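Local coordinates for BF1531-like N-terminal domain-containing protein (Bacteroides fragilis, PDB 3SLR), which is of unknown function but binds magnesium in a phosphatase domain of HAD type and may hydrolyse ester bonds, at residues A39-G42 and E43-R47; T5-E8 and L9-T13; L252-G255 and K256-E260; Q262-V265 and K266-K269; G137-A140 and T141-Q144. One frame throughout, in Å; residues are numbered along the deposited sequence.

All five contacts are local, between residues three to five apart. Contact 1 is buried and lies on helix 34-46. Contact 2, on helix 6-12, is partly buried and packs against it: the CD1 methyl of I45 comes 3.4 Å from A12 O. Contacts 3 and 4 share helix 255-270 in the phosphatase domain, with centres about 15 Å apart. Contact 3 opens that helix with apolar groups near the magnesium site; contact 4 sets a methyl over an indole further along. Contact 5 is a surface turn, about 31 Å from the centre of the chain, with a lysine over a tyrosine. Salt-bridge chemistry belongs to contact 1, and contact 2 carries a capping box.

Contact 1: residues A39-G42 and E43-R47; sequences AIKG and EGILR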
loop_
_atom_site.group_PDB
_atom_site.type_symbol
_atom_site.label_atom_id
_atom_site.label_comp_id
_atom_site.label_asym_id
_atom_site.label_seq_id
_atom_site.Cartn_x
_atom_site.Cartn_y
_atom_site.Cartn_z
ATOM N N ALA A 39 -7.595 7.936 -13.046
ATOM C CA ALA A 39 -7.227 7.876 -11.636
ATOM C C ALA A 39 -5.723 7.783 -11.433
ATOM O O ALA A 39 -5.158 8.495 -10.613
ATOM C CB ALA A 39 -7.932 6.710 -10.952
ATOM N N ILE A 40 -5.065 6.903 -12.176
ATOM C CA ILE A 40 -3.604 6.795 -12.081
ATOM C C ILE A 40 -2.887 8.091 -12.471
ATOM O O ILE A 40 -1.935 8.524 -11.803
ATOM C CB ILE A 40 -3.067 5.634 -12.943
ATOM C CG1 ILE A 40 -3.441 4.306 -12.279
ATOM C CG2 ILE A 40 -1.543 5.756 -13.118
ATOM C CD1 ILE A 40 -3.207 3.082 -13.134
ATOM N N LYS A 41 -3.344 8.709 -13.553
ATOM C CA LYS A 41 -2.715 9.931 -14.040
ATOM C C LYS A 41 -2.872 11.062 -13.016
ATOM O O LYS A 41 -1.903 11.741 -12.671
ATOM C CB LYS A 41 -3.300 10.315 -15.401
ATOM C CG LYS A 41 -2.676 11.567 -16.008
ATOM C CD LYS A 41 -3.139 11.741 -17.454
ATOM C CE LYS A 41 -2.471 12.944 -18.101
ATOM N NZ LYS A 41 -2.743 14.182 -17.324
ATOM N N GLY A 42 -4.090 11.244 -12.518
ATOM C CA GLY A 42 -4.360 12.253 -11.507
ATOM C C GLY A 42 -3.634 12.004 -10.189
ATOM O O GLY A 42 -3.115 12.933 -9.571
ATOM N N GLU A 43 -3.612 10.747 -9.748
ATOM C CA GLU A 43 -2.886 10.386 -8.532
ATOM C C GLU A 43 -1.400 10.725 -8.686
ATOM O O GLU A 43 -0.780 11.273 -7.773
ATOM C CB GLU A 43 -3.074 8.894 -8.221
ATOM C CG GLU A 43 -2.444 8.446 -6.912
ATOM C CD GLU A 43 -3.370 8.601 -5.718
ATOM O OE1 GLU A 43 -4.556 8.214 -5.824
ATOM O OE2 GLU A 43 -2.909 9.089 -4.666
ATOM N N GLY A 44 -0.839 10.421 -9.854
ATOM C CA GLY A 44 0.564 10.687 -10.106
ATOM C C GLY A 44 0.870 12.177 -10.039
ATOM O O GLY A 44 1.882 12.592 -9.472
ATOM N N ILE A 45 -0.023 12.983 -10.597
ATOM C CA ILE A 45 0.153 14.435 -10.586
ATOM C C ILE A 45 0.142 14.966 -9.154
ATOM O O ILE A 45 0.956 15.811 -8.780
ATOM C CB ILE A 45 -0.931 15.127 -11.432
ATOM C CG1 ILE A 45 -0.725 14.796 -12.911
ATOM C CG2 ILE A 45 -0.925 16.630 -11.203
ATOM C CD1 ILE A 45 -1.818 15.298 -13.806
ATOM N N LEU A 46 -0.773 14.452 -8.343
ATOM C CA LEU A 46 -0.837 14.824 -6.939
ATOM C C LEU A 46 0.377 14.329 -6.162
ATOM O O LEU A 46 0.639 14.800 -5.055
ATOM C CB LEU A 46 -2.130 14.309 -6.311
ATOM C CG LEU A 46 -3.389 15.006 -6.824
ATOM C CD1 LEU A 46 -4.622 14.299 -6.293
ATOM C CD2 LEU A 46 -3.407 16.477 -6.429
ATOM N N ARG A 47 1.125 13.394 -6.748
ATOM C CA ARG A 47 2.368 12.906 -6.140
ATOM C C ARG A 47 3.582 13.559 -6.821
ATOM O O ARG A 47 4.714 13.083 -6.695
ATOM C CB ARG A 47 2.465 11.379 -6.249
ATOM C CG ARG A 47 3.134 10.677 -5.067
ATOM C CD ARG A 47 2.250 10.661 -3.832
ATOM N NE ARG A 47 1.052 9.828 -3.991
ATOM C CZ ARG A 47 1.008 8.514 -3.798
ATOM N NH1 ARG A 47 2.103 7.850 -3.443
ATOM N NH2 ARG A 47 -0.139 7.855 -3.976
#
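E43 N donates to A39 O at 2.9 Å, with an N-H...O angle of 160°. G44 N to I40 O, I45 N to K41 O and L46 N to G42 O repeat this bond along the helix. K41 O is met by more than its donor: CG1 of I45 lies 3.3 Å from it. That branch stands beside its own backbone N and anti to the carbonyl carbon (chi1 -68°), which sets it alongside the preceding turn. K41 runs extended as far as CE and then bends (chi4 -57°). The bend brings NZ to 3.8 Å from the CD1 methyl of I45, where the two side chains cross obliquely.

OE2 of E43 takes a straight bond from R47 NH2 at 3.1 Å, one turn on. This salt bridge lies in the guanidinium plane but meets the oxygen from above the carboxylate plane. OE1 bonds to S207 OG, so both oxygens of a buried residue have partners, and the group is probably charged.

Helix 34-46 joins strands 22-29 and 50-55 in a beta-alpha-beta unit. Helix 203-217 packs against A39 and E43 and adds D212 as a second partner of R47. Helix 6-12 touches A39, E43 and L46.

Contact 2: residues T5-E8 and L9-T13; sequences TFKE and LKRAT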
loop_
_atom_site.group_PDB
_atom_site.type_symbol
_atom_site.label_atom_id
_atom_site.label_comp_id
_atom_site.label_asym_id
_atom_site.label_seq_id
_atom_site.Cartn_x
_atom_site.Cartn_y
_atom_site.Cartn_z
ATOM N N THR A 5 -10.659 11.212 -3.642
ATOM C CA THR A 5 -11.836 10.709 -4.339
ATOM C C THR A 5 -11.530 10.713 -5.822
ATOM O O THR A 5 -10.597 11.397 -6.265
ATOM C CB THR A 5 -13.075 11.586 -4.092
ATOM O OG1 THR A 5 -12.850 12.894 -4.630
ATOM C CG2 THR A 5 -13.354 11.706 -2.598
ATOM N N PHE A 6 -12.293 9.953 -6.601
ATOM C CA PHE A 6 -12.067 9.959 -8.036
ATOM C C PHE A 6 -12.246 11.366 -8.589
ATOM O O PHE A 6 -11.495 11.797 -9.462
ATOM C CB PHE A 6 -12.985 8.986 -8.776
ATOM C CG PHE A 6 -12.774 8.996 -10.264
ATOM C CD1 PHE A 6 -11.685 8.345 -10.827
ATOM C CD2 PHE A 6 -13.646 9.676 -11.098
ATOM C CE1 PHE A 6 -11.480 8.359 -12.199
ATOM C CE2 PHE A 6 -13.447 9.691 -12.471
ATOM C CZ PHE A 6 -12.360 9.031 -13.019
ATOM N N LYS A 7 -13.236 12.088 -8.073
ATOM C CA LYS A 7 -13.458 13.470 -8.499
ATOM C C LYS A 7 -12.194 14.327 -8.387
ATOM O O LYS A 7 -11.863 15.086 -9.303
ATOM C CB LYS A 7 -14.576 14.112 -7.683
ATOM C CG LYS A 7 -14.834 15.559 -8.057
ATOM C CD LYS A 7 -15.886 16.196 -7.171
ATOM C CE LYS A 7 -16.223 17.607 -7.644
ATOM N NZ LYS A 7 -15.001 18.436 -7.802
ATOM N N GLU A 8 -11.500 14.207 -7.260
ATOM C CA GLU A 8 -10.270 14.960 -7.028
ATOM C C GLU A 8 -9.167 14.521 -7.980
ATOM O O GLU A 8 -8.411 15.356 -8.498
ATOM C CB GLU A 8 -9.803 14.776 -5.588
ATOM C CG GLU A 8 -10.743 15.357 -4.547
ATOM C CD GLU A 8 -10.309 15.028 -3.132
ATOM O OE1 GLU A 8 -10.102 13.835 -2.833
ATOM O OE2 GLU A 8 -10.161 15.964 -2.316
ATOM N N LEU A 9 -9.065 13.210 -8.202
ATOM C CA LEU A 9 -8.058 12.682 -9.124
ATOM C C LEU A 9 -8.271 13.204 -10.540
ATOM O O LEU A 9 -7.322 13.633 -11.207
ATOM C CB LEU A 9 -8.055 11.148 -9.106
ATOM C CG LEU A 9 -7.633 10.518 -7.777
ATOM C CD1 LEU A 9 -7.609 8.994 -7.902
ATOM C CD2 LEU A 9 -6.262 11.040 -7.350
ATOM N N LYS A 10 -9.518 13.183 -10.997
ATOM C CA LYS A 10 -9.825 13.671 -12.338
ATOM C C LYS A 10 -9.543 15.169 -12.463
ATOM O O LYS A 10 -8.999 15.628 -13.473
ATOM C CB LYS A 10 -11.276 13.366 -12.699
ATOM C CG LYS A 10 -11.677 13.835 -14.087
ATOM C CD LYS A 10 -13.061 13.318 -14.433
ATOM C CE LYS A 10 -13.457 13.691 -15.849
ATOM N NZ LYS A 10 -14.801 13.135 -16.173
ATOM N N ARG A 11 -9.921 15.928 -11.438
ATOM C CA ARG A 11 -9.643 17.363 -11.408
ATOM C C ARG A 11 -8.147 17.632 -11.511
ATOM O O ARG A 11 -7.725 18.569 -12.191
ATOM C CB ARG A 11 -10.191 17.987 -10.124
ATOM C CG ARG A 11 -9.939 19.476 -9.979
ATOM C CD ARG A 11 -10.345 19.949 -8.591
ATOM N NE ARG A 11 -9.493 19.381 -7.543
ATOM C CZ ARG A 11 -9.873 19.190 -6.280
ATOM N NH1 ARG A 11 -11.101 19.513 -5.895
ATOM N NH2 ARG A 11 -9.026 18.669 -5.398
ATOM N N ALA A 12 -7.344 16.819 -10.831
ATOM C CA ALA A 12 -5.895 16.999 -10.871
ATOM C C ALA A 12 -5.307 16.812 -12.274
ATOM O O ALA A 12 -4.263 17.391 -12.596
ATOM C CB ALA A 12 -5.198 16.078 -9.860
ATOM N N THR A 13 -5.965 16.021 -13.118
ATOM C CA THR A 13 -5.436 15.786 -14.465
ATOM C C THR A 13 -5.486 17.059 -15.309
ATOM O O THR A 13 -4.891 17.125 -16.388
ATOM C CB THR A 13 -6.149 14.632 -15.217
ATOM O OG1 THR A 13 -7.495 15.006 -15.532
ATOM C CG2 THR A 13 -6.147 13.353 -14.390
#
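L9 N donates to T5 O at 3.1 Å, in the carbonyl plane, and closes the first turn of helix 6-12. CG of L9 also lies against T5 O. The turn is secured by a capping box. T5 is the N-cap, and its OG1 accepts from E8 N at 3.2 Å. In return, E8 OE1 accepts from T5 N at 2.8 Å through its anti lone pair. E8 reaches back this way because its CG stands beside its own backbone N (chi1 -65°) and the chain then runs extended.

K10 N bonds to F6 O at 2.9 Å, nearly along the C=O axis. CD of K10 meets CE2 of the F6 ring at 4.1 Å, crossing the phenyl at a slant.

R11 N bonds to K7 O. The R11 side chain bends at chi3 (66°) and lies beside E8, both pointing the same way. NH2 is 3.8 Å from E8 CG, and CB of E8 lies over one face of the guanidinium. The carboxylate is near but makes no salt bridge: OE2 is 4.3 Å from NH2, and the two planes are 71° apart. K7 NZ is also close by, a like charge that the carboxylate may partly offset.

A12 N continues the helical bonding to E8 O. T13 then turns its hydroxyl back, and OG1 donates to K10 O at 2.6 Å. T13 N bonds to the same oxygen, which thus has two donors.

The apolar side of this short helix rests on two others. F6 touches L35 and A12 touches L46, both on helix 34-46, while L9 reaches P204 and S207 of helix 203-217.

Contact 3: residues L252-G255 and K256-E260; sequences LGIG and KAFTE
I254 and F258 meet because of their first torsions. In I254, CG1 stands anti to the backbone N (chi1 -156°), and CG2 takes the crowded position between N and the carbonyl carbon. In F258, CG lies beside its own N (chi1 -73°), which turns the ring back along the helix. CE2 of the phenyl then touches I254 CG1 at 3.9 Å. The CD1 methyl of I254 reaches A257 CB, also at 3.9 Å. CA of G255 sits at the edge of the F258 ring, near its plane.

The backbone starts the helix here. K256 N donates to G253 O at 3.0 Å, a three-residue turn. I254 O accepts from F258 N at 3.3 Å and more weakly from A257 N, whose N-H...O angle is only 123°. T259 N to G255 O at 3.0 Å is the next regular helical bond. G253 has a positive phi, which suits glycine just before the turn.

P360 also touches the phenyl. The side chain of F258 lies about 7 Å from that of D336, a magnesium ligand. Apolar contacts and main-chain bonds hold this first turn, and no polar side-chain group takes part between I254, A257 and F258.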
loop_
_atom_site.group_PDB
_atom_site.type_symbol
_atom_site.label_atom_id
_atom_site.label_comp_id
_atom_site.label_asym_id
_atom_site.label_seq_id
_atom_site.Cartn_x
_atom_site.Cartn_y
_atom_site.Cartn_z
ATOM N N LEU A 252 -7.903 -9.068 28.552
ATOM C CA LEU A 252 -8.962 -8.381 27.833
ATOM C C LEU A 252 -8.835 -6.875 27.957
ATOM O O LEU A 252 -8.353 -6.363 28.969
ATOM C CB LEU A 252 -10.332 -8.835 28.337
ATOM C CG LEU A 252 -10.585 -10.339 28.257
ATOM C CD1 LEU A 252 -11.965 -10.653 28.820
ATOM C CD2 LEU A 252 -10.439 -10.845 26.819
ATOM N N GLY A 253 -9.245 -6.162 26.913
ATOM C CA GLY A 253 -9.306 -4.719 26.993
ATOM C C GLY A 253 -8.297 -4.022 26.108
ATOM O O GLY A 253 -7.446 -4.664 25.502
ATOM N N ILE A 254 -8.375 -2.697 26.077
ATOM C CA ILE A 254 -7.635 -1.900 25.097
ATOM C C ILE A 254 -6.105 -2.068 25.110
ATOM O O ILE A 254 -5.448 -1.834 24.097
ATOM C CB ILE A 254 -8.014 -0.410 25.198
ATOM C CG1 ILE A 254 -7.748 0.296 23.870
ATOM C CG2 ILE A 254 -7.282 0.261 26.350
ATOM C CD1 ILE A 254 -8.589 -0.232 22.715
ATOM N N GLY A 255 -5.542 -2.484 26.241
ATOM C CA GLY A 255 -4.113 -2.729 26.342
ATOM C C GLY A 255 -3.607 -3.700 25.294
ATOM O O GLY A 255 -2.476 -3.592 24.796
ATOM N N LYS A 256 -4.448 -4.665 24.950
ATOM C CA LYS A 256 -4.091 -5.628 23.917
ATOM C C LYS A 256 -3.938 -4.963 22.543
ATOM O O LYS A 256 -3.079 -5.353 21.742
ATOM C CB LYS A 256 -5.114 -6.769 23.862
ATOM C CG LYS A 256 -4.819 -7.767 22.763
ATOM C CD LYS A 256 -5.780 -8.937 22.766
ATOM C CE LYS A 256 -7.204 -8.507 22.478
ATOM N NZ LYS A 256 -8.148 -9.634 22.699
ATOM N N ALA A 257 -4.772 -3.970 22.256
ATOM C CA ALA A 257 -4.648 -3.234 20.994
ATOM C C ALA A 257 -3.320 -2.485 20.912
ATOM O O ALA A 257 -2.712 -2.398 19.834
ATOM C CB ALA A 257 -5.822 -2.269 20.793
ATOM N N PHE A 258 -2.876 -1.935 22.040
ATOM C CA PHE A 258 -1.609 -1.215 22.058
ATOM C C PHE A 258 -0.446 -2.184 21.869
ATOM O O PHE A 258 0.533 -1.860 21.202
ATOM C CB PHE A 258 -1.456 -0.369 23.335
ATOM C CG PHE A 258 -2.334 0.860 23.353
ATOM C CD1 PHE A 258 -2.018 1.971 22.569
ATOM C CD2 PHE A 258 -3.452 0.920 24.166
ATOM C CE1 PHE A 258 -2.830 3.098 22.580
ATOM C CE2 PHE A 258 -4.266 2.040 24.179
ATOM C CZ PHE A 258 -3.949 3.133 23.386
ATOM N N THR A 259 -0.570 -3.386 22.427
ATOM C CA THR A 259 0.437 -4.430 22.237
ATOM C C THR A 259 0.583 -4.777 20.752
ATOM O O THR A 259 1.699 -4.851 20.228
ATOM C CB THR A 259 0.071 -5.721 23.022
ATOM O OG1 THR A 259 0.313 -5.504 24.410
ATOM C CG2 THR A 259 0.921 -6.902 22.563
ATOM N N GLU A 260 -0.545 -5.005 20.088
ATOM C CA GLU A 260 -0.525 -5.391 18.676
ATOM C C GLU A 260 -0.047 -4.253 17.774
ATOM O O GLU A 260 0.610 -4.488 16.765
ATOM C CB GLU A 260 -1.886 -5.948 18.250
ATOM C CG GLU A 260 -2.237 -7.209 19.049
ATOM C CD GLU A 260 -3.598 -7.796 18.737
ATOM O OE1 GLU A 260 -4.382 -7.170 17.995
ATOM O OE2 GLU A 260 -3.884 -8.894 19.267
#

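Contact 4: residues Q262-V265 and K266-K269; sequences QEWV and KKLK
This is an apolar contact one turn apart on helix 255-270, which packs against the parallel sheet of the phosphatase domain. W264 and L268 carry it. The CD1 methyl of L268 lies over one face of the indole, 3.7 Å from the centroid of the six-membered ring and 18° off its normal. This is a CH-pi contact. The methyl is displaced toward the rim, and CZ3 is its nearest ring atom at 3.6 Å. The indole is placed by its CG, which stands anti to the backbone N (chi1 -177°). L268 has its CG beside its own N, facing the previous turn.

K267 adds aliphatic cover. Its chain bends at chi3, and CE approaches W264 CA at 4.0 Å. K266 N to Q262 O and K269 N to V265 O, both 2.9 Å, are regular helical bonds on either end of the contact. L268 N to W264 O, at 3.2 Å, ties the two main residues together.

The amide of Q262 is held outside the helix. NE2 bonds to I233 O, and OE1 accepts from V297 N and L298 N. V265 meets L225 and L227 of strand 224-227 and I275 of strand 274-280, while W264 faces L364 and L367 of helix 363-368. Helix 255-270 lies in the connection from strand 224-227 to adjacent parallel strand 274-280 and packs on the sheet, a beta-alpha-beta crossover as in HAD-type phosphatases.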
loop_
_atom_site.group_PDB
_atom_site.type_symbol
_atom_site.label_atom_id
_atom_site.label_comp_id
_atom_site.label_asym_id
_atom_site.label_seq_id
_atom_site.Cartn_x
_atom_site.Cartn_y
_atom_site.Cartn_z
ATOM N N GLN A 262 2.148 -1.920 18.845
ATOM C CA GLN A 262 3.599 -1.888 19.070
ATOM C C GLN A 262 4.299 -2.983 18.275
ATOM O O GLN A 262 5.417 -2.796 17.821
ATOM C CB GLN A 262 3.944 -2.041 20.550
ATOM C CG GLN A 262 3.700 -0.799 21.371
ATOM C CD GLN A 262 4.282 -0.911 22.765
ATOM O OE1 GLN A 262 5.298 -1.586 22.979
ATOM N NE2 GLN A 262 3.653 -0.237 23.714
ATOM N N GLU A 263 3.636 -4.128 18.099
ATOM C CA GLU A 263 4.218 -5.211 17.303
ATOM C C GLU A 263 4.386 -4.820 15.826
ATOM O O GLU A 263 5.326 -5.251 15.164
ATOM C CB GLU A 263 3.375 -6.487 17.442
ATOM C CG GLU A 263 3.480 -7.083 18.834
ATOM C CD GLU A 263 2.442 -8.160 19.114
ATOM O OE1 GLU A 263 1.492 -8.317 18.312
ATOM O OE2 GLU A 263 2.576 -8.836 20.162
ATOM N N TRP A 264 3.453 -4.024 15.318
ATOM C CA TRP A 264 3.547 -3.481 13.968
ATOM C C TRP A 264 4.750 -2.530 13.882
ATOM O O TRP A 264 5.522 -2.572 12.928
ATOM C CB TRP A 264 2.244 -2.747 13.631
ATOM C CG TRP A 264 2.154 -2.174 12.234
ATOM C CD1 TRP A 264 1.903 -2.863 11.080
ATOM C CD2 TRP A 264 2.281 -0.798 11.859
ATOM N NE1 TRP A 264 1.880 -2.001 10.011
ATOM C CE2 TRP A 264 2.108 -0.729 10.459
ATOM C CE3 TRP A 264 2.531 0.381 12.570
ATOM C CZ2 TRP A 264 2.168 0.473 9.757
ATOM C CZ3 TRP A 264 2.591 1.577 11.867
ATOM C CH2 TRP A 264 2.414 1.613 10.474
ATOM N N VAL A 265 4.907 -1.683 14.891
ATOM C CA VAL A 265 6.030 -0.740 14.909
ATOM C C VAL A 265 7.347 -1.515 14.938
ATOM O O VAL A 265 8.310 -1.168 14.243
ATOM C CB VAL A 265 5.923 0.228 16.083
ATOM C CG1 VAL A 265 7.183 1.126 16.180
ATOM C CG2 VAL A 265 4.657 1.078 15.933
ATOM N N LYS A 266 7.373 -2.572 15.737
ATOM C CA LYS A 266 8.539 -3.436 15.841
ATOM C C LYS A 266 8.933 -4.009 14.480
ATOM O O LYS A 266 10.120 -4.086 14.157
ATOM C CB LYS A 266 8.257 -4.573 16.832
ATOM C CG LYS A 266 9.409 -5.559 16.992
ATOM C CD LYS A 266 9.076 -6.609 18.058
ATOM C CE LYS A 266 10.327 -7.329 18.546
ATOM N NZ LYS A 266 10.475 -8.667 17.920
ATOM N N LYS A 267 7.946 -4.428 13.688
ATOM C CA LYS A 267 8.246 -4.914 12.339
ATOM C C LYS A 267 8.880 -3.826 11.456
ATOM O O LYS A 267 9.796 -4.105 10.686
ATOM C CB LYS A 267 7.008 -5.505 11.661
ATOM C CG LYS A 267 6.612 -6.879 12.202
ATOM C CD LYS A 267 5.423 -7.461 11.421
ATOM C CE LYS A 267 4.119 -6.720 11.725
ATOM N NZ LYS A 267 2.942 -7.385 11.036
ATOM N N LEU A 268 8.382 -2.599 11.558
ATOM C CA LEU A 268 8.977 -1.479 10.827
ATOM C C LEU A 268 10.442 -1.283 11.230
ATOM O O LEU A 268 11.325 -1.179 10.376
ATOM C CB LEU A 268 8.189 -0.184 11.070
ATOM C CG LEU A 268 6.779 -0.186 10.491
ATOM C CD1 LEU A 268 6.015 1.052 10.976
ATOM C CD2 LEU A 268 6.803 -0.269 8.952
ATOM N N LYS A 269 10.697 -1.246 12.530
ATOM C CA LYS A 269 12.058 -1.058 13.012
ATOM C C LYS A 269 12.928 -2.186 12.454
ATOM O O LYS A 269 14.031 -1.954 11.950
ATOM C CB LYS A 269 12.073 -1.059 14.548
ATOM C CG LYS A 269 13.422 -0.731 15.193
ATOM C CD LYS A 269 14.328 -1.956 15.274
ATOM C CE LYS A 269 15.718 -1.599 15.819
ATOM N NZ LYS A 269 16.365 -0.533 15.010
#

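Contact 5: residues G137-A140 and T141-Q144; sequences GSYA and TKVQ
The backbone of 138-142 winds as a 3-10 helix, with T141 N bonded to S138 O, K142 N to Y139 O at 2.9 Å and V143 N to A140 O at 3.1 Å, each donor above its carbonyl plane and the last one 64° out of it.

Y139 and K142 are the main side-chain pair. CB of K142 lies over the centre of one face of the phenol ring, 4.2 Å from the centroid and 12° off the normal, a CH-pi contact. Further out, K142 CD comes to 3.3 Å from Y139 CE1, an unusually short approach that may reflect strain in the model. The two side chains cross at about a right angle. The tyrosine reaches this place because its CG is anti to the backbone N (chi1 -168°).

The turn belongs to the long connection between strand 122-126 and helix 147-164. It is part of the FkbH N-terminal domain, whose family is grouped with the SGNH hydrolases and whose core here is a five-stranded parallel sheet. The turn lies far from the metal site. A140 is the buried residue of the turn, and its CB touches T148 of helix 147-164. S146 OG, just ahead of that helix, is hydrogen-bonding partner to both A140 O and V143 O.

V143 crosses the tyrosine at a right angle too. Its CG2 methyl lies 3.8 Å from Y139 CE2, and its side chain also touches W136.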
loop_
_atom_site.group_PDB
_atom_site.type_symbol
_atom_site.label_atom_id
_atom_site.label_comp_id
_atom_site.label_asym_id
_atom_site.label_seq_id
_atom_site.Cartn_x
_atom_site.Cartn_y
_atom_site.Cartn_z
ATOM N N GLY A 137 -17.451 -26.263 -3.513
ATOM C CA GLY A 137 -17.343 -25.874 -2.115
ATOM C C GLY A 137 -15.880 -25.767 -1.688
ATOM O O GLY A 137 -14.989 -25.551 -2.520
ATOM N N SER A 138 -15.625 -25.923 -0.389
ATOM C CA SER A 138 -14.264 -25.917 0.117
ATOM C C SER A 138 -13.442 -27.058 -0.466
ATOM O O SER A 138 -12.214 -27.008 -0.451
ATOM C CB SER A 138 -14.262 -26.034 1.649
ATOM O OG SER A 138 -14.808 -24.871 2.243
ATOM N N TYR A 139 -14.122 -28.099 -0.946
ATOM C CA TYR A 139 -13.444 -29.266 -1.512
ATOM C C TYR A 139 -12.557 -28.873 -2.697
ATOM O O TYR A 139 -11.692 -29.647 -3.122
ATOM C CB TYR A 139 -14.473 -30.319 -1.947
ATOM C CG TYR A 139 -13.876 -31.672 -2.271
ATOM C CD1 TYR A 139 -13.614 -32.593 -1.257
ATOM C CD2 TYR A 139 -13.585 -32.036 -3.584
ATOM C CE1 TYR A 139 -13.080 -33.844 -1.540
ATOM C CE2 TYR A 139 -13.040 -33.287 -3.878
ATOM C CZ TYR A 139 -12.793 -34.182 -2.847
ATOM O OH TYR A 139 -12.256 -35.421 -3.118
ATOM N N ALA A 140 -12.754 -27.669 -3.226
ATOM C CA ALA A 140 -11.924 -27.195 -4.341
ATOM C C ALA A 140 -10.418 -27.340 -4.085
ATOM O O ALA A 140 -9.638 -27.485 -5.027
ATOM C CB ALA A 140 -12.255 -25.750 -4.695
ATOM N N THR A 141 -10.000 -27.278 -2.823
ATOM C CA THR A 141 -8.563 -27.330 -2.532
ATOM C C THR A 141 -7.936 -28.677 -2.908
ATOM O O THR A 141 -6.726 -28.768 -3.106
ATOM C CB THR A 141 -8.240 -27.044 -1.045
ATOM O OG1 THR A 141 -8.706 -28.132 -0.231
ATOM C CG2 THR A 141 -8.891 -25.745 -0.581
ATOM N N LYS A 142 -8.771 -29.709 -3.005
ATOM C CA LYS A 142 -8.324 -31.073 -3.311
ATOM C C LYS A 142 -8.325 -31.359 -4.801
ATOM O O LYS A 142 -7.884 -32.430 -5.239
ATOM C CB LYS A 142 -9.211 -32.095 -2.600
ATOM C CG LYS A 142 -9.074 -32.049 -1.090
ATOM C CD LYS A 142 -10.067 -32.984 -0.432
ATOM C CE LYS A 142 -9.809 -33.170 1.046
ATOM N NZ LYS A 142 -8.781 -34.214 1.310
ATOM N N VAL A 143 -8.825 -30.403 -5.577
ATOM C CA VAL A 143 -9.003 -30.589 -7.012
ATOM C C VAL A 143 -8.080 -29.638 -7.774
ATOM O O VAL A 143 -8.320 -28.428 -7.829
ATOM C CB VAL A 143 -10.469 -30.342 -7.442
ATOM C CG1 VAL A 143 -10.630 -30.559 -8.951
ATOM C CG2 VAL A 143 -11.423 -31.243 -6.670
ATOM N N GLN A 144 -7.009 -30.182 -8.349
ATOM C CA GLN A 144 -6.028 -29.341 -9.029
ATOM C C GLN A 144 -6.622 -28.448 -10.120
ATOM O O GLN A 144 -6.169 -27.321 -10.324
ATOM C CB GLN A 144 -4.901 -30.184 -9.624
ATOM C CG GLN A 144 -3.800 -30.543 -8.659
ATOM C CD GLN A 144 -2.545 -30.976 -9.395
ATOM O OE1 GLN A 144 -2.385 -32.150 -9.734
ATOM N NE2 GLN A 144 -1.659 -30.023 -9.669
#